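Local structure of 11S globulin subunit beta (Cucurbita maxima, 2E9Q) at residues N82-I87 against N165-I170; L86-Q91 against V156-A161; R96-P101 against L137-G142. The protein serves as a seed storage protein, a nutrient reservoir assembled as hexamers whose subunits each carry two cupin domains. All coordinates share one frame; numbering follows the deposited sequence.

How the contacts relate
Running from the N terminus, the chain passes through 82-87 and straight on into 86-91, so contacts 1 and 2 share Leu86 and Ile87. It then follows strand 93-98, whose end opens contact 3. That contact closes first, at 137-142, and contact 2 next, at 156-161. Contact 1, starting from the same stretch, closes last, at 165-170; contact 3 is nested inside both loops, and none cross. Contact 2 joins strand 85-91, shared with contact 1, to strand 155-162; on its other side it is hydrogen-bonded to strand 135-139, which contact 3 ties to the second sheet of the N-terminal cupin domain. Contact 1 adds the loop beyond strand 155-162, and contacts 1 and 3 both border a neighbouring subunit.

Contact 1 of 3, residues N82-I87 against N165-I170; sequences NAPKLI and NVANQI
Asn82 and Asn168 form the polar link here. Their side chains run side by side in the same direction with amide planes 70° apart, and ND2 of Asn82 gives OD1 of Asn168 a weak, bent bond of 3.3 Å. Stronger partners hold the Asn82 amide: its OD1 accepts from N of Arg175 and its ND2 donates to O of Tyr173. ND2 of Asn168 likewise donates to the carbonyls of Thr163 and Asp171.

Two Asx turns shape the loop that leaves strand 155-162 of the cupin domain. CG of Asn165 is anti to the backbone N (chi1 -174°), beside its own carbonyl carbon, and OD1 accepts from N of Ala167 (2.8 Å), inside a type I turn closed by Asn168 N to Asn165 O; ND2 donates to O of Val320. OD1 of Asn168 accepts from N of Ile170 (3.0 Å). Asparagine suits both places, its short arm reaching a backbone N two residues on.

The remaining contacts are mainly van der Waals. Pro84 brings CG to 4.0 Å from CB of Ala167. CD1 of Ile170 touches CB of Asn82 at 3.9 Å; Ile170 also packs on Leu29 of a neighbouring subunit.

Contact 2 of 3, residues L86-Q91 against V156-A161; sequences LIFVAQ and VLIVFA
The Phe88 ring meets Ile158 at its edge, where CG1 of Ile158 lies near the ring plane. Chi1 (180°) sets CG of Phe88 anti to the backbone N; the ring end leads away from the partner strand, and CB packs 4.2 Å from CB of Ile158. The second aromatic ring, that of Phe160, stands on the same face and meets Phe399, the two planes almost parallel.

Beneath these groups the strands run antiparallel, their axes 159° apart. Leu86 with Phe160 and Phe88 with Ile158 are hydrogen-bonded pairs, each joined both ways; Ile158 N to Phe88 O is 2.8 Å and nearly straight at 174°. Ile87 with Val159 and Val89 with Leu157 are the non-hydrogen-bonded pairs. The register then slips by one: Ala90 and Gln91 both face Val156 in a classic beta bulge. O of Val156 accepts from Ala90 N at 2.9 Å and weakly from Gln91 N, while Val156 N returns a bond to Gln91 O.

On the opposite face Ile87, Val89 and Val159 are beta-branched and bulky close to the backbone, while Leu157 branches one carbon further out, so its CD2 reaches Val89. CG1 of Ile87 lies 3.9 Å from CG2 of Val159, and CG2 of Val89 is 3.8 Å from CD2 of Leu157.

Strand 63-70 flanks 155-162, Ile158 packing on its Met65; strand 135-139 flanks 85-91, Ile87 packing on Val139 and Val89 on Leu137. Leu86, Phe88, Ile158 and Phe160 pack on strand 393-400 of the C-terminal cupin domain.

Contact 3 of 3, residues R96-P101 against L137-G142; sequences RGIAIP and LVVPAG
Arg96 reaches across to Val138, its NH2 donating to the backbone O of Val138 at 2.8 Å. The bond is almost straight, 170° at the hydrogen. That oxygen lies in the guanidinium plane, although the donor itself stands well above the plane of the carbonyl. Leu137 closes one face: its CB sits over the centre of the group, 3.8 Å from CZ of Arg96, while its CD1 lies 3.9 Å from NE of Arg96, the two chains sliding past each other in opposite directions. CG2 of Ile98, from the arginine's own segment, lies over the opposite face. CG2 of Val139 adds an edge contact 3.4 Å from NH2 of Arg96.

Ile98 extends the contact in an apolar way. Chi1 (177°) sets its CG1 anti to the backbone N, and chi2 (171°) extends CD1 beyond it to 3.9 Å from CD of Pro140, which the side chain crosses at about a right angle, and to 4.2 Å from CG1 of Val139. The CG1-CD1 arm of isoleucine is enough here, Ile98 and Val139 having CA atoms 7.7 Å apart, while its CG2 branch covers the guanidinium.

Further out, NH1 of Arg96 donates to O of Leu286, and Phe131 packs against both Arg96 and Leu137. Strands 93-98 and 135-139 belong to the two different sheets of the cupin barrel, so these side chains bridge its interior. Gly142, whose positive phi suits glycine, presents its O to Tyr339 of a neighbouring subunit.

A leucine in place of Arg96 would probably leave the carbonyls of Val138 and Leu286 without their guanidinium donor and Leu137 without the flat group it covers. The buried cation, sandwiched by aliphatic carbons, gives hydrogen bonds to those two carbonyls, whose partial negative charge is likely to help offset its cost of burial.

Contact 1 of 3, residues N82-I87 against N165-I170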
loop_
_atom_site.group_PDB
_atom_site.type_symbol
_atom_site.label_atom_id
_atom_site.label_comp_id
_atom_site.label_asym_id
_atom_site.label_seq_id
_atom_site.Cartn_x
_atom_site.Cartn_y
_atom_site.Cartn_z
ATOM N N ASN A 82 -15.788 -2.176 -7.264
ATOM C CA ASN A 82 -14.337 -2.221 -7.134
ATOM C C ASN A 82 -13.831 -1.811 -5.763
ATOM O O ASN A 82 -12.638 -1.849 -5.511
ATOM C CB ASN A 82 -13.699 -1.323 -8.199
ATOM C CG ASN A 82 -14.075 0.150 -8.032
ATOM O OD1 ASN A 82 -15.183 0.479 -7.605
ATOM N ND2 ASN A 82 -13.157 1.037 -8.390
ATOM N N ALA A 83 -14.738 -1.428 -4.876
ATOM C CA ALA A 83 -14.350 -0.998 -3.543
ATOM C C ALA A 83 -15.124 -1.728 -2.452
ATOM O O ALA A 83 -16.277 -2.098 -2.648
ATOM C CB ALA A 83 -14.562 0.510 -3.409
ATOM N N PRO A 84 -14.490 -1.949 -1.287
ATOM C CA PRO A 84 -15.127 -2.632 -0.155
ATOM C C PRO A 84 -16.184 -1.687 0.425
ATOM O O PRO A 84 -16.033 -0.453 0.364
ATOM C CB PRO A 84 -13.983 -2.824 0.840
ATOM C CG PRO A 84 -12.737 -2.613 0.035
ATOM C CD PRO A 84 -13.118 -1.549 -0.940
ATOM N N LYS A 85 -17.230 -2.260 1.011
ATOM C CA LYS A 85 -18.296 -1.460 1.585
ATOM C C LYS A 85 -18.782 -1.940 2.935
ATOM O O LYS A 85 -18.724 -3.132 3.267
ATOM C CB LYS A 85 -19.516 -1.444 0.654
ATOM C CG LYS A 85 -19.335 -0.735 -0.672
ATOM C CD LYS A 85 -20.528 -1.032 -1.573
ATOM C CE LYS A 85 -20.424 -0.314 -2.908
ATOM N NZ LYS A 85 -21.673 -0.469 -3.709
ATOM N N LEU A 86 -19.275 -0.986 3.703
ATOM C CA LEU A 86 -19.867 -1.241 4.984
ATOM C C LEU A 86 -21.231 -0.614 4.757
ATOM O O LEU A 86 -21.347 0.404 4.064
ATOM C CB LEU A 86 -19.110 -0.523 6.089
ATOM C CG LEU A 86 -18.326 -1.387 7.074
ATOM C CD1 LEU A 86 -17.866 -2.698 6.466
ATOM C CD2 LEU A 86 -17.172 -0.567 7.569
ATOM N N ILE A 87 -22.262 -1.229 5.317
ATOM C CA ILE A 87 -23.615 -0.730 5.145
ATOM C C ILE A 87 -24.319 -0.737 6.473
ATOM O O ILE A 87 -24.528 -1.800 7.065
ATOM C CB ILE A 87 -24.395 -1.615 4.173
ATOM C CG1 ILE A 87 -23.751 -1.544 2.793
ATOM C CG2 ILE A 87 -25.846 -1.198 4.142
ATOM C CD1 ILE A 87 -24.467 -2.348 1.720
ATOM N N ASN A 165 -8.771 1.831 -1.059
ATOM C CA ASN A 165 -8.623 0.596 -0.324
ATOM C C ASN A 165 -7.693 -0.319 -1.103
ATOM O O ASN A 165 -7.759 -0.387 -2.334
ATOM C CB ASN A 165 -9.989 -0.068 -0.135
ATOM C CG ASN A 165 -9.925 -1.295 0.763
ATOM O OD1 ASN A 165 -9.504 -2.373 0.342
ATOM N ND2 ASN A 165 -10.333 -1.126 2.012
ATOM N N VAL A 166 -6.826 -1.015 -0.376
ATOM C CA VAL A 166 -5.882 -1.937 -0.993
ATOM C C VAL A 166 -6.569 -2.846 -2.033
ATOM O O VAL A 166 -5.987 -3.162 -3.076
ATOM C CB VAL A 166 -5.185 -2.803 0.091
ATOM C CG1 VAL A 166 -6.212 -3.670 0.807
ATOM C CG2 VAL A 166 -4.098 -3.660 -0.542
ATOM N N ALA A 167 -7.813 -3.238 -1.759
ATOM C CA ALA A 167 -8.567 -4.119 -2.655
ATOM C C ALA A 167 -8.889 -3.513 -4.024
ATOM O O ALA A 167 -9.128 -4.243 -4.984
ATOM C CB ALA A 167 -9.861 -4.575 -1.973
ATOM N N ASN A 168 -8.898 -2.190 -4.126
ATOM C CA ASN A 168 -9.195 -1.547 -5.412
ATOM C C ASN A 168 -7.904 -1.214 -6.148
ATOM O O ASN A 168 -7.121 -0.391 -5.693
ATOM C CB ASN A 168 -10.038 -0.289 -5.179
ATOM C CG ASN A 168 -10.166 0.582 -6.415
ATOM O OD1 ASN A 168 -10.134 0.101 -7.546
ATOM N ND2 ASN A 168 -10.332 1.880 -6.193
ATOM N N GLN A 169 -7.685 -1.861 -7.288
ATOM C CA GLN A 169 -6.470 -1.630 -8.059
ATOM C C GLN A 169 -6.685 -0.748 -9.285
ATOM O O GLN A 169 -5.767 -0.569 -10.085
ATOM C CB GLN A 169 -5.864 -2.959 -8.517
ATOM C CG GLN A 169 -5.580 -3.955 -7.395
ATOM C CD GLN A 169 -4.686 -5.102 -7.860
ATOM O OE1 GLN A 169 -4.347 -5.197 -9.041
ATOM N NE2 GLN A 169 -4.306 -5.975 -6.934
ATOM N N ILE A 170 -7.890 -0.210 -9.448
ATOM C CA ILE A 170 -8.153 0.633 -10.604
ATOM C C ILE A 170 -7.781 2.085 -10.319
ATOM O O ILE A 170 -6.623 2.475 -10.469
ATOM C CB ILE A 170 -9.630 0.564 -11.027
ATOM C CG1 ILE A 170 -10.035 -0.894 -11.256
ATOM C CG2 ILE A 170 -9.835 1.369 -12.306
ATOM C CD1 ILE A 170 -11.521 -1.090 -11.424
#

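Contact 2 of 3, residues L86-Q91 against V156-A161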
loop_
_atom_site.group_PDB
_atom_site.type_symbol
_atom_site.label_atom_id
_atom_site.label_comp_id
_atom_site.label_asym_id
_atom_site.label_seq_id
_atom_site.Cartn_x
_atom_site.Cartn_y
_atom_site.Cartn_z
ATOM N N LEU A 86 -19.275 -0.986 3.703
ATOM C CA LEU A 86 -19.867 -1.241 4.984
ATOM C C LEU A 86 -21.231 -0.614 4.757
ATOM O O LEU A 86 -21.347 0.404 4.064
ATOM C CB LEU A 86 -19.110 -0.523 6.089
ATOM C CG LEU A 86 -18.326 -1.387 7.074
ATOM C CD1 LEU A 86 -17.866 -2.698 6.466
ATOM C CD2 LEU A 86 -17.172 -0.567 7.569
ATOM N N ILE A 87 -22.262 -1.229 5.317
ATOM C CA ILE A 87 -23.615 -0.730 5.145
ATOM C C ILE A 87 -24.319 -0.737 6.473
ATOM O O ILE A 87 -24.528 -1.800 7.065
ATOM C CB ILE A 87 -24.395 -1.615 4.173
ATOM C CG1 ILE A 87 -23.751 -1.544 2.793
ATOM C CG2 ILE A 87 -25.846 -1.198 4.142
ATOM C CD1 ILE A 87 -24.467 -2.348 1.720
ATOM N N PHE A 88 -24.669 0.446 6.959
ATOM C CA PHE A 88 -25.368 0.529 8.221
ATOM C C PHE A 88 -26.861 0.567 7.946
ATOM O O PHE A 88 -27.325 1.391 7.160
ATOM C CB PHE A 88 -24.963 1.775 8.992
ATOM C CG PHE A 88 -25.662 1.919 10.309
ATOM C CD1 PHE A 88 -25.347 1.081 11.374
ATOM C CD2 PHE A 88 -26.636 2.895 10.490
ATOM C CE1 PHE A 88 -25.988 1.211 12.607
ATOM C CE2 PHE A 88 -27.282 3.034 11.712
ATOM C CZ PHE A 88 -26.954 2.186 12.777
ATOM N N VAL A 89 -27.600 -0.335 8.590
ATOM C CA VAL A 89 -29.055 -0.418 8.441
ATOM C C VAL A 89 -29.652 0.576 9.429
ATOM O O VAL A 89 -29.783 0.290 10.616
ATOM C CB VAL A 89 -29.565 -1.852 8.753
ATOM C CG1 VAL A 89 -31.080 -1.908 8.672
ATOM C CG2 VAL A 89 -28.949 -2.839 7.771
ATOM N N ALA A 90 -30.006 1.752 8.925
ATOM C CA ALA A 90 -30.543 2.814 9.762
ATOM C C ALA A 90 -32.001 2.596 10.136
ATOM O O ALA A 90 -32.450 3.062 11.184
ATOM C CB ALA A 90 -30.377 4.167 9.052
ATOM N N GLN A 91 -32.737 1.895 9.279
ATOM C CA GLN A 91 -34.151 1.634 9.537
ATOM C C GLN A 91 -34.688 0.461 8.720
ATOM O O GLN A 91 -34.332 0.285 7.553
ATOM C CB GLN A 91 -34.981 2.889 9.229
ATOM C CG GLN A 91 -36.486 2.710 9.412
ATOM C CD GLN A 91 -37.310 3.884 8.867
ATOM O OE1 GLN A 91 -37.260 4.998 9.389
ATOM N NE2 GLN A 91 -38.066 3.628 7.810
ATOM N N VAL A 156 -33.899 1.798 5.110
ATOM C CA VAL A 156 -32.890 2.845 4.890
ATOM C C VAL A 156 -31.463 2.341 5.171
ATOM O O VAL A 156 -31.127 1.980 6.307
ATOM C CB VAL A 156 -33.174 4.098 5.774
ATOM C CG1 VAL A 156 -32.169 5.204 5.468
ATOM C CG2 VAL A 156 -34.600 4.602 5.531
ATOM N N LEU A 157 -30.634 2.341 4.127
ATOM C CA LEU A 157 -29.254 1.865 4.199
ATOM C C LEU A 157 -28.171 2.913 3.931
ATOM O O LEU A 157 -28.151 3.560 2.873
ATOM C CB LEU A 157 -29.067 0.737 3.201
ATOM C CG LEU A 157 -30.191 -0.294 3.265
ATOM C CD1 LEU A 157 -30.148 -1.188 2.041
ATOM C CD2 LEU A 157 -30.058 -1.079 4.551
ATOM N N ILE A 158 -27.256 3.051 4.883
ATOM C CA ILE A 158 -26.147 3.981 4.753
ATOM C C ILE A 158 -24.920 3.206 4.255
ATOM O O ILE A 158 -24.288 2.466 5.007
ATOM C CB ILE A 158 -25.834 4.637 6.104
ATOM C CG1 ILE A 158 -27.123 5.189 6.727
ATOM C CG2 ILE A 158 -24.804 5.739 5.905
ATOM C CD1 ILE A 158 -27.868 6.192 5.841
ATOM N N VAL A 159 -24.603 3.385 2.979
ATOM C CA VAL A 159 -23.490 2.707 2.333
ATOM C C VAL A 159 -22.189 3.499 2.263
ATOM O O VAL A 159 -22.111 4.518 1.577
ATOM C CB VAL A 159 -23.857 2.328 0.900
ATOM C CG1 VAL A 159 -22.716 1.538 0.253
ATOM C CG2 VAL A 159 -25.172 1.547 0.890
ATOM N N PHE A 160 -21.171 3.012 2.967
ATOM C CA PHE A 160 -19.859 3.626 2.981
ATOM C C PHE A 160 -18.907 2.795 2.122
ATOM O O PHE A 160 -18.744 1.587 2.329
ATOM C CB PHE A 160 -19.348 3.717 4.410
ATOM C CG PHE A 160 -17.924 4.172 4.520
ATOM C CD1 PHE A 160 -16.902 3.249 4.720
ATOM C CD2 PHE A 160 -17.605 5.529 4.457
ATOM C CE1 PHE A 160 -15.573 3.670 4.862
ATOM C CE2 PHE A 160 -16.280 5.966 4.599
ATOM C CZ PHE A 160 -15.261 5.034 4.803
ATOM N N ALA A 161 -18.304 3.449 1.137
ATOM C CA ALA A 161 -17.374 2.800 0.226
ATOM C C ALA A 161 -16.053 3.536 0.267
ATOM O O ALA A 161 -16.014 4.770 0.274
ATOM C CB ALA A 161 -17.936 2.806 -1.188
#

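Contact 3 of 3, residues R96-P101 against L137-G142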
loop_
_atom_site.group_PDB
_atom_site.type_symbol
_atom_site.label_atom_id
_atom_site.label_comp_id
_atom_site.label_asym_id
_atom_site.label_seq_id
_atom_site.Cartn_x
_atom_site.Cartn_y
_atom_site.Cartn_z
ATOM N N ARG A 96 -30.604 -10.508 2.701
ATOM C CA ARG A 96 -29.564 -10.234 1.724
ATOM C C ARG A 96 -28.966 -11.539 1.217
ATOM O O ARG A 96 -29.070 -12.588 1.867
ATOM C CB ARG A 96 -28.459 -9.398 2.372
ATOM C CG ARG A 96 -27.723 -10.140 3.487
ATOM C CD ARG A 96 -26.777 -9.267 4.321
ATOM N NE ARG A 96 -25.752 -8.612 3.518
ATOM C CZ ARG A 96 -24.469 -8.513 3.859
ATOM N NH1 ARG A 96 -24.028 -9.035 4.991
ATOM N NH2 ARG A 96 -23.626 -7.855 3.075
ATOM N N GLY A 97 -28.330 -11.459 0.058
ATOM C CA GLY A 97 -27.674 -12.608 -0.519
ATOM C C GLY A 97 -26.299 -12.137 -0.956
ATOM O O GLY A 97 -26.187 -11.234 -1.790
ATOM N N ILE A 98 -25.251 -12.719 -0.389
ATOM C CA ILE A 98 -23.903 -12.322 -0.752
ATOM C C ILE A 98 -23.008 -13.535 -0.960
ATOM O O ILE A 98 -22.538 -14.158 -0.008
ATOM C CB ILE A 98 -23.297 -11.370 0.307
ATOM C CG1 ILE A 98 -21.854 -11.036 -0.064
ATOM C CG2 ILE A 98 -23.400 -11.977 1.691
ATOM C CD1 ILE A 98 -21.236 -9.937 0.790
ATOM N N ALA A 99 -22.768 -13.835 -2.232
ATOM C CA ALA A 99 -21.969 -14.974 -2.671
ATOM C C ALA A 99 -20.586 -15.218 -2.058
ATOM O O ALA A 99 -20.356 -16.268 -1.456
ATOM C CB ALA A 99 -21.840 -14.935 -4.195
ATOM N N ILE A 100 -19.678 -14.256 -2.217
ATOM C CA ILE A 100 -18.291 -14.361 -1.750
ATOM C C ILE A 100 -17.610 -15.596 -2.366
ATOM O O ILE A 100 -17.817 -16.734 -1.934
ATOM C CB ILE A 100 -18.154 -14.346 -0.177
ATOM C CG1 ILE A 100 -16.928 -15.154 0.257
ATOM C CG2 ILE A 100 -19.418 -14.822 0.494
ATOM C CD1 ILE A 100 -15.616 -14.612 -0.248
ATOM N N PRO A 101 -16.774 -15.362 -3.397
ATOM C CA PRO A 101 -15.997 -16.324 -4.187
ATOM C C PRO A 101 -15.316 -17.466 -3.449
ATOM O O PRO A 101 -14.825 -17.311 -2.327
ATOM C CB PRO A 101 -14.997 -15.436 -4.926
ATOM C CG PRO A 101 -14.866 -14.236 -4.031
ATOM C CD PRO A 101 -16.296 -13.994 -3.661
ATOM N N LEU A 137 -23.528 -4.234 7.977
ATOM C CA LEU A 137 -23.258 -5.297 7.025
ATOM C C LEU A 137 -21.947 -5.031 6.304
ATOM O O LEU A 137 -21.554 -3.881 6.108
ATOM C CB LEU A 137 -24.397 -5.386 5.998
ATOM C CG LEU A 137 -25.799 -5.366 6.623
ATOM C CD1 LEU A 137 -26.885 -5.442 5.544
ATOM C CD2 LEU A 137 -25.923 -6.543 7.580
ATOM N N VAL A 138 -21.281 -6.101 5.893
ATOM C CA VAL A 138 -20.023 -5.980 5.184
ATOM C C VAL A 138 -20.178 -6.513 3.763
ATOM O O VAL A 138 -20.884 -7.493 3.532
ATOM C CB VAL A 138 -18.907 -6.781 5.908
ATOM C CG1 VAL A 138 -17.611 -6.780 5.078
ATOM C CG2 VAL A 138 -18.667 -6.187 7.286
ATOM N N VAL A 139 -19.527 -5.854 2.813
ATOM C CA VAL A 139 -19.561 -6.301 1.433
ATOM C C VAL A 139 -18.165 -6.109 0.857
ATOM O O VAL A 139 -17.789 -4.998 0.490
ATOM C CB VAL A 139 -20.566 -5.498 0.580
ATOM C CG1 VAL A 139 -20.615 -6.068 -0.829
ATOM C CG2 VAL A 139 -21.943 -5.539 1.209
ATOM N N PRO A 140 -17.365 -7.192 0.785
ATOM C CA PRO A 140 -16.005 -7.072 0.239
ATOM C C PRO A 140 -16.054 -6.643 -1.216
ATOM O O PRO A 140 -17.076 -6.816 -1.892
ATOM C CB PRO A 140 -15.434 -8.484 0.388
ATOM C CG PRO A 140 -16.186 -9.045 1.561
ATOM C CD PRO A 140 -17.605 -8.550 1.301
ATOM N N ALA A 141 -14.943 -6.101 -1.697
ATOM C CA ALA A 141 -14.845 -5.661 -3.076
ATOM C C ALA A 141 -14.941 -6.845 -4.048
ATOM O O ALA A 141 -14.400 -7.915 -3.786
ATOM C CB ALA A 141 -13.529 -4.923 -3.285
ATOM N N GLY A 142 -15.625 -6.633 -5.171
ATOM C CA GLY A 142 -15.780 -7.674 -6.172
ATOM C C GLY A 142 -16.878 -8.687 -5.879
ATOM O O GLY A 142 -17.137 -9.591 -6.672
#